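Local coordinates for TOXN (Bacillus thuringiensis, PDB 4ATO), which is the endoribonuclease toxin of a type III toxin-antitoxin system, cutting A-rich RNA and held in a triangular heterohexamer by its pseudoknot antitoxin RNA ToxI, at residues A[41-46]-A[123-128]; A[49-54]-A[134-139]; A[98-103]-A[112-117]. All blocks are in the same frame, centred on the assembly; numbering follows the deposited sequence.

Contact 1 of 3, residues A[41-46]-A[123-128]; sequences GVLEKI and ENMDRV. With nucleotides of chain B.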
loop_
_atom_site.group_PDB
_atom_site.type_symbol
_atom_site.label_atom_id
_atom_site.label_comp_id
_atom_site.label_asym_id
_atom_site.label_seq_id
_atom_site.Cartn_x
_atom_site.Cartn_y
_atom_site.Cartn_z
ATOM N N GLY A 41 12.814 25.154 -5.649
ATOM C CA GLY A 41 14.105 24.751 -6.171
ATOM C C GLY A 41 14.091 23.324 -6.692
ATOM O O GLY A 41 13.702 22.397 -5.983
ATOM N N VAL A 42 14.504 23.153 -7.940
ATOM C CA VAL A 42 14.718 21.828 -8.509
ATOM C C VAL A 42 15.817 21.162 -7.696
ATOM O O VAL A 42 16.838 21.794 -7.403
ATOM C CB VAL A 42 15.133 21.922 -9.987
ATOM C CG1 VAL A 42 15.650 20.580 -10.488
ATOM C CG2 VAL A 42 13.942 22.393 -10.836
ATOM N N LEU A 43 15.600 19.902 -7.321
ATOM C CA LEU A 43 16.475 19.203 -6.371
ATOM C C LEU A 43 17.928 19.059 -6.834
ATOM O O LEU A 43 18.860 19.222 -6.042
ATOM C CB LEU A 43 15.894 17.829 -6.000
ATOM C CG LEU A 43 14.537 17.834 -5.277
ATOM C CD1 LEU A 43 14.163 16.435 -4.808
ATOM C CD2 LEU A 43 14.507 18.824 -4.103
ATOM N N GLU A 44 18.131 18.756 -8.100
ATOM C CA GLU A 44 19.470 18.655 -8.636
ATOM C C GLU A 44 19.748 19.685 -9.738
ATOM O O GLU A 44 18.860 20.094 -10.450
ATOM C CB GLU A 44 19.751 17.227 -9.107
ATOM C CG GLU A 44 18.921 16.187 -8.374
ATOM C CD GLU A 44 19.472 14.776 -8.442
ATOM O OE1 GLU A 44 19.999 14.387 -9.485
ATOM O OE2 GLU A 44 19.362 14.044 -7.449
ATOM N N LYS A 45 20.993 20.095 -9.853
ATOM C CA LYS A 45 21.407 21.051 -10.872
ATOM C C LYS A 45 21.153 20.488 -12.258
ATOM O O LYS A 45 21.131 19.278 -12.439
ATOM C CB LYS A 45 22.896 21.394 -10.719
ATOM C CG LYS A 45 23.211 22.107 -9.412
ATOM C CD LYS A 45 24.534 22.853 -9.466
ATOM C CE LYS A 45 24.823 23.544 -8.137
ATOM N NZ LYS A 45 26.030 24.408 -8.224
ATOM N N ILE A 46 20.944 21.370 -13.229
ATOM C CA ILE A 46 20.853 20.963 -14.625
ATOM C C ILE A 46 21.953 21.664 -15.404
ATOM O O ILE A 46 21.987 22.893 -15.458
ATOM C CB ILE A 46 19.502 21.318 -15.235
ATOM C CG1 ILE A 46 18.370 20.665 -14.435
ATOM C CG2 ILE A 46 19.453 20.870 -16.682
ATOM C CD1 ILE A 46 16.974 21.127 -14.852
ATOM N N GLU A 123 5.521 15.577 -0.500
ATOM C CA GLU A 123 5.002 14.263 -0.869
ATOM C C GLU A 123 4.999 14.060 -2.386
ATOM O O GLU A 123 4.814 12.946 -2.865
ATOM C CB GLU A 123 3.590 14.056 -0.308
ATOM C CG GLU A 123 3.517 14.104 1.217
ATOM C CD GLU A 123 4.510 13.154 1.891
ATOM O OE1 GLU A 123 4.546 11.960 1.521
ATOM O OE2 GLU A 123 5.257 13.605 2.787
ATOM N N ASN A 124 5.217 15.137 -3.137
ATOM C CA ASN A 124 5.039 15.103 -4.584
ATOM C C ASN A 124 6.266 15.544 -5.357
ATOM O O ASN A 124 6.201 15.778 -6.566
ATOM C CB ASN A 124 3.835 15.967 -4.995
ATOM C CG ASN A 124 2.520 15.362 -4.568
ATOM O OD1 ASN A 124 1.921 14.580 -5.310
ATOM N ND2 ASN A 124 2.061 15.708 -3.361
ATOM N N MET A 125 7.399 15.646 -4.677
ATOM C CA MET A 125 8.580 16.135 -5.353
ATOM C C MET A 125 9.101 15.198 -6.454
ATOM O O MET A 125 9.757 15.653 -7.388
ATOM C CB MET A 125 9.671 16.476 -4.349
ATOM C CG MET A 125 10.556 17.591 -4.818
ATOM S SD MET A 125 9.623 19.102 -5.141
ATOM C CE MET A 125 10.834 19.971 -6.125
ATOM N N ASP A 126 8.817 13.899 -6.359
ATOM C CA ASP A 126 9.192 12.951 -7.405
ATOM C C ASP A 126 8.571 13.350 -8.744
ATOM O O ASP A 126 9.188 13.227 -9.800
ATOM C CB ASP A 126 8.753 11.529 -7.029
ATOM C CG ASP A 126 7.265 11.437 -6.681
ATOM O OD1 ASP A 126 6.754 12.310 -5.948
ATOM O OD2 ASP A 126 6.599 10.482 -7.138
ATOM N N ARG A 127 7.331 13.825 -8.687
ATOM C CA ARG A 127 6.602 14.208 -9.890
ATOM C C ARG A 127 7.137 15.495 -10.505
ATOM O O ARG A 127 7.280 15.586 -11.721
ATOM C CB ARG A 127 5.109 14.323 -9.587
ATOM C CG ARG A 127 4.500 12.979 -9.182
ATOM C CD ARG A 127 3.152 13.165 -8.515
ATOM N NE ARG A 127 2.124 12.350 -9.156
ATOM C CZ ARG A 127 1.638 11.218 -8.660
ATOM N NH1 ARG A 127 2.074 10.755 -7.497
ATOM N NH2 ARG A 127 0.706 10.550 -9.326
ATOM N N VAL A 128 7.430 16.487 -9.667
ATOM C CA VAL A 128 8.066 17.709 -10.140
ATOM C C VAL A 128 9.358 17.357 -10.874
ATOM O O VAL A 128 9.558 17.716 -12.040
ATOM C CB VAL A 128 8.410 18.651 -8.975
ATOM C CG1 VAL A 128 9.150 19.883 -9.490
ATOM C CG2 VAL A 128 7.146 19.061 -8.230
ATOM P P C B 18 1.050 13.305 -12.957
ATOM O OP1 C B 18 2.356 13.410 -12.238
ATOM O OP2 C B 18 0.518 14.506 -13.616
ATOM O "O5'" C B 18 1.115 12.107 -13.997
ATOM C "C5'" C B 18 1.472 10.796 -13.593
ATOM C "C4'" C B 18 1.266 9.820 -14.720
ATOM O "O4'" C B 18 -0.130 9.828 -15.128
ATOM C "C3'" C B 18 2.033 10.137 -15.989
ATOM O "O3'" C B 18 3.358 9.643 -15.953
ATOM C "C2'" C B 18 1.179 9.520 -17.088
ATOM O "O2'" C B 18 1.462 8.135 -17.232
ATOM C "C1'" C B 18 -0.230 9.670 -16.525
ATOM N N1 C B 18 -0.957 10.836 -17.099
ATOM C C2 C B 18 -1.392 10.770 -18.434
ATOM O O2 C B 18 -1.122 9.766 -19.103
ATOM N N3 C B 18 -2.077 11.804 -18.980
ATOM C C4 C B 18 -2.351 12.877 -18.236
ATOM N N4 C B 18 -3.035 13.870 -18.812
ATOM C C5 C B 18 -1.937 12.972 -16.868
ATOM C C6 C B 18 -1.252 11.944 -16.355
ATOM P P A B 17 -3.566 16.557 -11.445
ATOM O OP1 A B 17 -2.500 17.315 -10.751
ATOM O OP2 A B 17 -4.094 17.092 -12.716
ATOM O "O5'" A B 17 -3.127 15.033 -11.646
ATOM C "C5'" A B 17 -2.627 14.259 -10.571
ATOM C "C4'" A B 17 -2.343 12.837 -10.999
ATOM O "O4'" A B 17 -3.577 12.178 -11.400
ATOM C "C3'" A B 17 -1.422 12.664 -12.205
ATOM O "O3'" A B 17 -0.047 12.801 -11.873
ATOM C "C2'" A B 17 -1.801 11.271 -12.690
ATOM O "O2'" A B 17 -1.225 10.279 -11.860
ATOM C "C1'" A B 17 -3.312 11.270 -12.455
ATOM N N9 A B 17 -4.039 11.706 -13.665
ATOM C C8 A B 17 -4.646 12.909 -13.938
ATOM N N7 A B 17 -5.170 12.963 -15.135
ATOM C C5 A B 17 -4.872 11.734 -15.708
ATOM C C6 A B 17 -5.140 11.169 -16.978
ATOM N N6 A B 17 -5.817 11.785 -17.954
ATOM N N1 A B 17 -4.695 9.912 -17.209
ATOM C C2 A B 17 -4.024 9.277 -16.237
ATOM N N3 A B 17 -3.712 9.703 -15.016
ATOM C C4 A B 17 -4.177 10.948 -14.804
#

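Contact 2 of 3, residues A[49-54]-A[134-139]; sequences HDYFVP and KVYKDV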
loop_
_atom_site.group_PDB
_atom_site.type_symbol
_atom_site.label_atom_id
_atom_site.label_comp_id
_atom_site.label_asym_id
_atom_site.label_seq_id
_atom_site.Cartn_x
_atom_site.Cartn_y
_atom_site.Cartn_z
ATOM N N HIS A 49 23.517 24.430 -13.655
ATOM C CA HIS A 49 22.640 25.538 -13.240
ATOM C C HIS A 49 21.630 25.140 -12.162
ATOM O O HIS A 49 21.058 24.046 -12.196
ATOM C CB HIS A 49 21.899 26.121 -14.445
ATOM C CG HIS A 49 22.804 26.521 -15.571
ATOM N ND1 HIS A 49 23.368 27.777 -15.662
ATOM C CD2 HIS A 49 23.254 25.828 -16.644
ATOM C CE1 HIS A 49 24.124 27.840 -16.744
ATOM N NE2 HIS A 49 24.074 26.671 -17.356
ATOM N N ASP A 50 21.425 26.032 -11.200
ATOM C CA ASP A 50 20.334 25.880 -10.240
ATOM C C ASP A 50 19.041 26.361 -10.888
ATOM O O ASP A 50 18.924 27.534 -11.250
ATOM C CB ASP A 50 20.607 26.706 -8.981
ATOM C CG ASP A 50 21.831 26.231 -8.215
ATOM O OD1 ASP A 50 21.998 25.005 -8.037
ATOM O OD2 ASP A 50 22.629 27.089 -7.787
ATOM N N TYR A 51 18.076 25.461 -11.046
ATOM C CA TYR A 51 16.789 25.824 -11.641
ATOM C C TYR A 51 15.694 26.016 -10.607
ATOM O O TYR A 51 15.694 25.380 -9.556
ATOM C CB TYR A 51 16.335 24.786 -12.665
ATOM C CG TYR A 51 16.751 25.101 -14.079
ATOM C CD1 TYR A 51 18.006 24.733 -14.548
ATOM C CD2 TYR A 51 15.882 25.752 -14.954
ATOM C CE1 TYR A 51 18.400 25.012 -15.858
ATOM C CE2 TYR A 51 16.262 26.038 -16.263
ATOM C CZ TYR A 51 17.530 25.665 -16.708
ATOM O OH TYR A 51 17.924 25.932 -18.002
ATOM N N PHE A 52 14.753 26.890 -10.934
ATOM C CA PHE A 52 13.691 27.262 -10.018
ATOM C C PHE A 52 12.370 27.312 -10.761
ATOM O O PHE A 52 12.285 27.897 -11.840
ATOM C CB PHE A 52 14.029 28.599 -9.352
ATOM C CG PHE A 52 15.243 28.525 -8.470
ATOM C CD1 PHE A 52 15.133 28.105 -7.153
ATOM C CD2 PHE A 52 16.505 28.836 -8.969
ATOM C CE1 PHE A 52 16.254 28.021 -6.338
ATOM C CE2 PHE A 52 17.634 28.755 -8.156
ATOM C CZ PHE A 52 17.508 28.352 -6.844
ATOM N N VAL A 53 11.356 26.666 -10.184
ATOM C CA VAL A 53 10.055 26.510 -10.818
ATOM C C VAL A 53 9.038 27.433 -10.158
ATOM O O VAL A 53 8.747 27.303 -8.970
ATOM C CB VAL A 53 9.534 25.050 -10.728
ATOM C CG1 VAL A 53 8.251 24.907 -11.522
ATOM C CG2 VAL A 53 10.593 24.048 -11.209
ATOM N N PRO A 54 8.484 28.363 -10.935
ATOM C CA PRO A 54 7.575 29.383 -10.403
ATOM C C PRO A 54 6.206 28.830 -9.997
ATOM O O PRO A 54 5.683 27.930 -10.641
ATOM C CB PRO A 54 7.416 30.356 -11.582
ATOM C CG PRO A 54 7.673 29.492 -12.812
ATOM C CD PRO A 54 8.739 28.527 -12.381
ATOM N N LYS A 134 11.714 15.586 -18.139
ATOM C CA LYS A 134 11.088 15.287 -19.426
ATOM C C LYS A 134 10.999 16.537 -20.287
ATOM O O LYS A 134 11.363 16.495 -21.468
ATOM C CB LYS A 134 9.695 14.656 -19.264
ATOM C CG LYS A 134 9.714 13.221 -18.768
ATOM C CD LYS A 134 8.294 12.678 -18.608
ATOM C CE LYS A 134 8.265 11.366 -17.823
ATOM N NZ LYS A 134 9.179 10.313 -18.344
ATOM N N VAL A 135 10.526 17.651 -19.719
ATOM C CA VAL A 135 10.373 18.835 -20.574
ATOM C C VAL A 135 11.694 19.507 -20.940
ATOM O O VAL A 135 11.862 19.950 -22.075
ATOM C CB VAL A 135 9.290 19.859 -20.106
ATOM C CG1 VAL A 135 8.417 19.296 -19.019
ATOM C CG2 VAL A 135 9.899 21.211 -19.729
ATOM N N TYR A 136 12.636 19.559 -20.002
ATOM C CA TYR A 136 13.943 20.130 -20.303
ATOM C C TYR A 136 14.592 19.379 -21.465
ATOM O O TYR A 136 15.131 19.988 -22.380
ATOM C CB TYR A 136 14.868 20.071 -19.093
ATOM C CG TYR A 136 16.226 20.696 -19.364
ATOM C CD1 TYR A 136 16.432 22.046 -19.146
ATOM C CD2 TYR A 136 17.295 19.933 -19.836
ATOM C CE1 TYR A 136 17.653 22.631 -19.382
ATOM C CE2 TYR A 136 18.529 20.518 -20.085
ATOM C CZ TYR A 136 18.698 21.871 -19.852
ATOM O OH TYR A 136 19.911 22.486 -20.077
ATOM N N LYS A 137 14.539 18.052 -21.410
ATOM C CA LYS A 137 15.087 17.221 -22.477
ATOM C C LYS A 137 14.432 17.553 -23.813
ATOM O O LYS A 137 15.118 17.812 -24.804
ATOM C CB LYS A 137 14.886 15.735 -22.163
ATOM C CG LYS A 137 16.158 14.900 -22.189
ATOM C CD LYS A 137 17.091 15.265 -21.032
ATOM C CE LYS A 137 18.341 14.383 -21.003
ATOM N NZ LYS A 137 19.208 14.563 -22.208
ATOM N N ASP A 138 13.101 17.552 -23.838
ATOM C CA ASP A 138 12.380 17.785 -25.089
ATOM C C ASP A 138 12.517 19.200 -25.644
ATOM O O ASP A 138 12.541 19.392 -26.861
ATOM C CB ASP A 138 10.908 17.409 -24.952
ATOM C CG ASP A 138 10.641 15.982 -25.362
ATOM O OD1 ASP A 138 11.570 15.334 -25.885
ATOM O OD2 ASP A 138 9.504 15.511 -25.173
ATOM N N VAL A 139 12.595 20.191 -24.765
ATOM C CA VAL A 139 12.722 21.566 -25.227
ATOM C C VAL A 139 14.098 21.783 -25.858
ATOM O O VAL A 139 14.227 22.503 -26.851
ATOM C CB VAL A 139 12.444 22.590 -24.097
ATOM C CG1 VAL A 139 12.971 23.981 -24.464
ATOM C CG2 VAL A 139 10.951 22.653 -23.805
#

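Contact 3 of 3, residues A[98-103]-A[112-117]; sequences IDIAEK and NLMLKQ. With nucleotides of chain C.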
loop_
_atom_site.group_PDB
_atom_site.type_symbol
_atom_site.label_atom_id
_atom_site.label_comp_id
_atom_site.label_asym_id
_atom_site.label_seq_id
_atom_site.Cartn_x
_atom_site.Cartn_y
_atom_site.Cartn_z
ATOM N N ILE A 98 13.097 31.222 1.511
ATOM C CA ILE A 98 11.936 31.649 2.293
ATOM C C ILE A 98 11.811 30.889 3.611
ATOM O O ILE A 98 11.749 29.659 3.634
ATOM C CB ILE A 98 10.628 31.493 1.510
ATOM C CG1 ILE A 98 10.588 32.476 0.346
ATOM C CG2 ILE A 98 9.428 31.724 2.418
ATOM C CD1 ILE A 98 9.395 32.290 -0.547
ATOM N N ASP A 99 11.782 31.641 4.706
ATOM C CA ASP A 99 11.584 31.097 6.038
ATOM C C ASP A 99 10.087 31.156 6.330
ATOM O O ASP A 99 9.545 32.221 6.625
ATOM C CB ASP A 99 12.361 31.948 7.047
ATOM C CG ASP A 99 12.314 31.393 8.471
ATOM O OD1 ASP A 99 11.489 30.511 8.775
ATOM O OD2 ASP A 99 13.115 31.861 9.304
ATOM N N ILE A 100 9.423 30.008 6.252
ATOM C CA ILE A 100 7.974 29.952 6.398
ATOM C C ILE A 100 7.513 30.431 7.783
ATOM O O ILE A 100 6.483 31.102 7.904
ATOM C CB ILE A 100 7.431 28.528 6.060
ATOM C CG1 ILE A 100 7.717 28.202 4.584
ATOM C CG2 ILE A 100 5.946 28.407 6.402
ATOM C CD1 ILE A 100 7.157 26.879 4.079
ATOM N N ALA A 101 8.294 30.112 8.813
ATOM C CA ALA A 101 7.996 30.560 10.176
ATOM C C ALA A 101 8.047 32.080 10.267
ATOM O O ALA A 101 7.196 32.710 10.899
ATOM C CB ALA A 101 8.973 29.943 11.160
ATOM N N GLU A 102 9.049 32.663 9.622
ATOM C CA GLU A 102 9.171 34.110 9.547
ATOM C C GLU A 102 7.982 34.727 8.806
ATOM O O GLU A 102 7.339 35.653 9.305
ATOM C CB GLU A 102 10.484 34.484 8.865
ATOM C CG GLU A 102 10.593 35.938 8.448
ATOM C CD GLU A 102 11.959 36.274 7.868
ATOM O OE1 GLU A 102 12.925 35.526 8.143
ATOM O OE2 GLU A 102 12.064 37.282 7.135
ATOM N N LYS A 103 7.693 34.207 7.617
ATOM C CA LYS A 103 6.585 34.711 6.810
ATOM C C LYS A 103 5.260 34.579 7.549
ATOM O O LYS A 103 4.371 35.421 7.404
ATOM C CB LYS A 103 6.503 33.978 5.464
ATOM C CG LYS A 103 7.614 34.332 4.487
ATOM C CD LYS A 103 7.269 35.545 3.625
ATOM C CE LYS A 103 8.460 35.952 2.751
ATOM N NZ LYS A 103 8.066 36.517 1.424
ATOM N N ASN A 112 0.856 30.484 6.364
ATOM C CA ASN A 112 0.193 29.206 6.552
ATOM C C ASN A 112 -0.176 28.527 5.227
ATOM O O ASN A 112 -0.142 27.300 5.126
ATOM C CB ASN A 112 -1.034 29.360 7.438
ATOM C CG ASN A 112 -1.746 28.048 7.662
ATOM O OD1 ASN A 112 -1.244 27.161 8.364
ATOM N ND2 ASN A 112 -2.924 27.911 7.064
ATOM N N LEU A 113 -0.524 29.331 4.227
ATOM C CA LEU A 113 -0.767 28.837 2.876
ATOM C C LEU A 113 0.514 28.157 2.412
ATOM O O LEU A 113 0.520 27.021 1.928
ATOM C CB LEU A 113 -1.072 30.016 1.953
ATOM C CG LEU A 113 -1.751 29.871 0.583
ATOM C CD1 LEU A 113 -1.148 30.837 -0.443
ATOM C CD2 LEU A 113 -1.787 28.463 0.041
ATOM N N MET A 114 1.607 28.874 2.590
ATOM C CA MET A 114 2.923 28.397 2.194
ATOM C C MET A 114 3.303 27.083 2.906
ATOM O O MET A 114 3.924 26.208 2.311
ATOM C CB MET A 114 3.938 29.487 2.509
ATOM C CG MET A 114 5.093 29.534 1.582
ATOM S SD MET A 114 5.195 31.138 0.780
ATOM C CE MET A 114 6.325 30.682 -0.511
ATOM N N LEU A 115 2.934 26.950 4.178
ATOM C CA LEU A 115 3.140 25.687 4.883
ATOM C C LEU A 115 2.367 24.559 4.193
ATOM O O LEU A 115 2.920 23.494 3.945
ATOM C CB LEU A 115 2.735 25.797 6.358
ATOM C CG LEU A 115 2.906 24.558 7.247
ATOM C CD1 LEU A 115 4.355 24.091 7.266
ATOM C CD2 LEU A 115 2.431 24.843 8.658
ATOM N N LYS A 116 1.092 24.802 3.884
ATOM C CA LYS A 116 0.275 23.795 3.203
ATOM C C LYS A 116 0.925 23.396 1.887
ATOM O O LYS A 116 0.965 22.218 1.525
ATOM C CB LYS A 116 -1.136 24.317 2.938
ATOM C CG LYS A 116 -2.022 24.397 4.184
ATOM C CD LYS A 116 -3.431 24.719 3.782
ATOM C CE LYS A 116 -4.383 24.726 4.956
ATOM N NZ LYS A 116 -5.769 24.898 4.439
ATOM N N GLN A 117 1.447 24.388 1.177
ATOM C CA GLN A 117 2.079 24.136 -0.104
ATOM C C GLN A 117 3.329 23.297 0.110
ATOM O O GLN A 117 3.607 22.382 -0.667
ATOM C CB GLN A 117 2.408 25.449 -0.808
ATOM C CG GLN A 117 1.163 26.178 -1.344
ATOM C CD GLN A 117 1.503 27.507 -1.990
ATOM O OE1 GLN A 117 2.281 28.297 -1.443
ATOM N NE2 GLN A 117 0.926 27.760 -3.162
ATOM P P U C 10 10.982 18.804 7.304
ATOM O OP1 U C 10 10.416 18.547 5.958
ATOM O OP2 U C 10 12.423 18.529 7.536
ATOM O "O5'" U C 10 10.643 20.280 7.766
ATOM C "C5'" U C 10 11.149 21.401 7.054
ATOM C "C4'" U C 10 10.954 22.683 7.824
ATOM O "O4'" U C 10 11.478 23.785 7.037
ATOM C "C3'" U C 10 9.501 23.041 8.133
ATOM O "O3'" U C 10 9.447 23.804 9.346
ATOM C "C2'" U C 10 9.140 23.942 6.961
ATOM O "O2'" U C 10 8.053 24.802 7.199
ATOM C "C1'" U C 10 10.445 24.712 6.767
ATOM N N1 U C 10 10.649 25.229 5.405
ATOM C C2 U C 10 10.800 26.596 5.261
ATOM O O2 U C 10 10.756 27.369 6.194
ATOM N N3 U C 10 11.023 27.038 3.983
ATOM C C4 U C 10 11.084 26.252 2.848
ATOM O O4 U C 10 11.273 26.799 1.758
ATOM C C5 U C 10 10.922 24.842 3.076
ATOM C C6 U C 10 10.723 24.383 4.318
ATOM P P C C 30 -10.394 29.179 11.940
ATOM O OP1 C C 30 -10.817 30.491 12.491
ATOM O OP2 C C 30 -11.415 28.319 11.288
ATOM O "O5'" C C 30 -9.152 29.378 10.967
ATOM C "C5'" C C 30 -8.143 30.338 11.248
ATOM C "C4'" C C 30 -7.004 30.240 10.264
ATOM O "O4'" C C 30 -6.512 28.876 10.227
ATOM C "C3'" C C 30 -7.349 30.543 8.810
ATOM O "O3'" C C 30 -7.375 31.926 8.520
ATOM C "C2'" C C 30 -6.271 29.793 8.050
ATOM O "O2'" C C 30 -5.053 30.523 8.058
ATOM C "C1'" C C 30 -6.096 28.550 8.919
ATOM N N1 C C 30 -6.901 27.405 8.429
ATOM C C2 C C 30 -6.449 26.738 7.283
ATOM O O2 C C 30 -5.415 27.134 6.723
ATOM N N3 C C 30 -7.151 25.688 6.802
ATOM C C4 C C 30 -8.263 25.287 7.414
ATOM N N4 C C 30 -8.906 24.240 6.888
ATOM C C5 C C 30 -8.745 25.940 8.589
ATOM C C6 C C 30 -8.044 26.991 9.051
ATOM P P A C 32 -9.026 33.146 1.716
ATOM O OP1 A C 32 -10.363 33.771 1.804
ATOM O OP2 A C 32 -8.346 33.095 0.405
ATOM O "O5'" A C 32 -8.062 33.779 2.811
ATOM C "C5'" A C 32 -7.202 34.852 2.493
ATOM C "C4'" A C 32 -5.748 34.446 2.535
ATOM O "O4'" A C 32 -5.603 33.077 2.997
ATOM C "C3'" A C 32 -5.026 34.491 1.208
ATOM O "O3'" A C 32 -4.562 35.800 0.924
ATOM C "C2'" A C 32 -3.897 33.471 1.381
ATOM O "O2'" A C 32 -2.785 34.069 2.026
ATOM C "C1'" A C 32 -4.519 32.450 2.341
ATOM N N9 A C 32 -5.042 31.256 1.651
ATOM C C8 A C 32 -5.576 31.136 0.395
ATOM N N7 A C 32 -6.029 29.934 0.126
ATOM C C5 A C 32 -5.785 29.206 1.278
ATOM C C6 A C 32 -6.027 27.868 1.640
ATOM N N6 A C 32 -6.590 26.969 0.835
ATOM N N1 A C 32 -5.662 27.469 2.885
ATOM C C2 A C 32 -5.093 28.368 3.698
ATOM N N3 A C 32 -4.826 29.654 3.468
ATOM C C4 A C 32 -5.194 30.019 2.232
#

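Contact 1 of 3, residues A[41-46]-A[123-128]
Leu-43 and Met-125 meet because each side chain leaves its backbone toward the other: Leu-43 places CG beside its backbone N and anti to the carbonyl carbon (chi1 -63°), while the Met-125 chain bends at chi2 (59°). The two chains approach at a slant, and the touch is made by the methyl CD1 of Leu-43 on the mid-chain methylene CG of Met-125, 3.8 Å apart. The bend carries the far end of the methionine toward the backbone of the other segment, where CE lies 3.8 Å from Gly-41 O. This is a small contact of 133 Å², apolar apart from that carbonyl. It joins the loop that follows strand 38-41 to the long helix 108-139, which packs across the antiparallel sheet of the ToxN/AbiQ fold. The helix is kinked here: the regular bonding to the turn before is interrupted at Asp-126 and Arg-127, and Arg-127 N makes a weak bond to Asn-124 O instead. Pro-7 also touches Met-125, and Thr-129, one turn further on, touches Leu-43. Arg-127 reaches the antitoxin RNA instead, bent at chi3. Its NE donates to C18 OP1 of chain B over 3.3 Å, and NH2 donates to A17 O2' of chain B over 3.2 Å at 138°, with a weak, longer bond to A17 O3' of that chain.

Contact 2 of 3, residues A[49-54]-A[134-139]
Tyr-51 and Tyr-136 form an offset edge-to-face aromatic pair, the edge of Tyr-136 turned to the face of Tyr-51. The ring centroids are 5.9 Å apart and the planes stand at 78°, close to perpendicular. A single ring carbon of Tyr-136 does the touching: CE1 lies 3.6 Å from Tyr-51 OH and 4.0 Å from Tyr-51 CZ, so the approach is concentrated at the phenol end of the strand residue. The Tyr-51 hydroxyl in turn lies at the edge of the Tyr-136 ring, near its plane. Tyr-136 reaches across from the helix with CG opposite the backbone N (chi1 -178°), which helps to span the 10.7 Å between the two CA atoms. One step outward, Glu-163 of helix 159-169 ties the pair together, its OE2 hydrogen-bonding with the OH of both tyrosines; Tyr-136 OH has a further partner in Asn-47 ND2. Around the rings, Ile-46 packs on Tyr-136, while Val-42, Pro-89 and Phe-159 pack on Tyr-51, whose backbone is also hydrogen-bonded to Val-42. The contact therefore joins strand 51-56, the C-terminal end of helix 108-139 and helix 159-169. Both rings are buried, and the perpendicular pairing and the shared acceptor together probably limit how they can turn. The two phenol hydroxyls meet at one carboxylate oxygen, which satisfies both buried polar ends.

Contact 3 of 3, residues A[98-103]-A[112-117]
A uracil-binding site on the toxin surface is built where Ile-98, just before helix 100-106, and Ile-100, its first residue, pack against Met-114 and Leu-115 of helix 108-139. Ile-98 CD1 presses on Met-114 CE at 3.5 Å, tighter than usual for two carbons, with the side chains crossing at about a right angle. Ile-100 divides its branches: CD1 rests by Met-114 O (3.7 Å), whereas CG2, placed opposite the backbone N, meets Leu-115 CB at 4.1 Å. U10 of chain C is read by the backbone: its N3 donates to Ile-98 O over 2.7 Å at 168°, and Ile-100 N donates to its O2 over 3.0 Å at 166°. On helix 108-139, NZ of the extended Lys-116 hydrogen-bonds to C30 N3 (2.8 Å) and A32 N1 (3.0 Å), both of chain C, and also makes a salt bridge to Asp-73. Asn-112 ND2 adds a weak bond to C30 O2 of that chain. Asp-99 is the N-cap of helix 100-106; its OD1 accepts weak bonds from Ala-101 N and Glu-102 N. The whole is a capped helix start packed on a neighbouring helix, doubling as a base-recognition site for the pseudoknot RNA.

All three contacts use helix 108-139, each at a different level. Contact 3 lies near its start, nested within the loops closed by contacts 1 and 2, and on the opposite side of the chain's centre from contact 2; their centres are about 24 Å apart. Contacts 1 and 2 are neighbours, centres about 10 Å apart, in touch through a probable backbone hydrogen bond, Val-42 N to Tyr-51 O (3.0 Å). Contact 2 is buried and aromatic with polar ends; contact 1 is partly buried and mainly apolar. Contact 3 is also buried and aliphatic, yet bordered by RNA bases, whereas Arg-127 in contact 1 grips the RNA backbone.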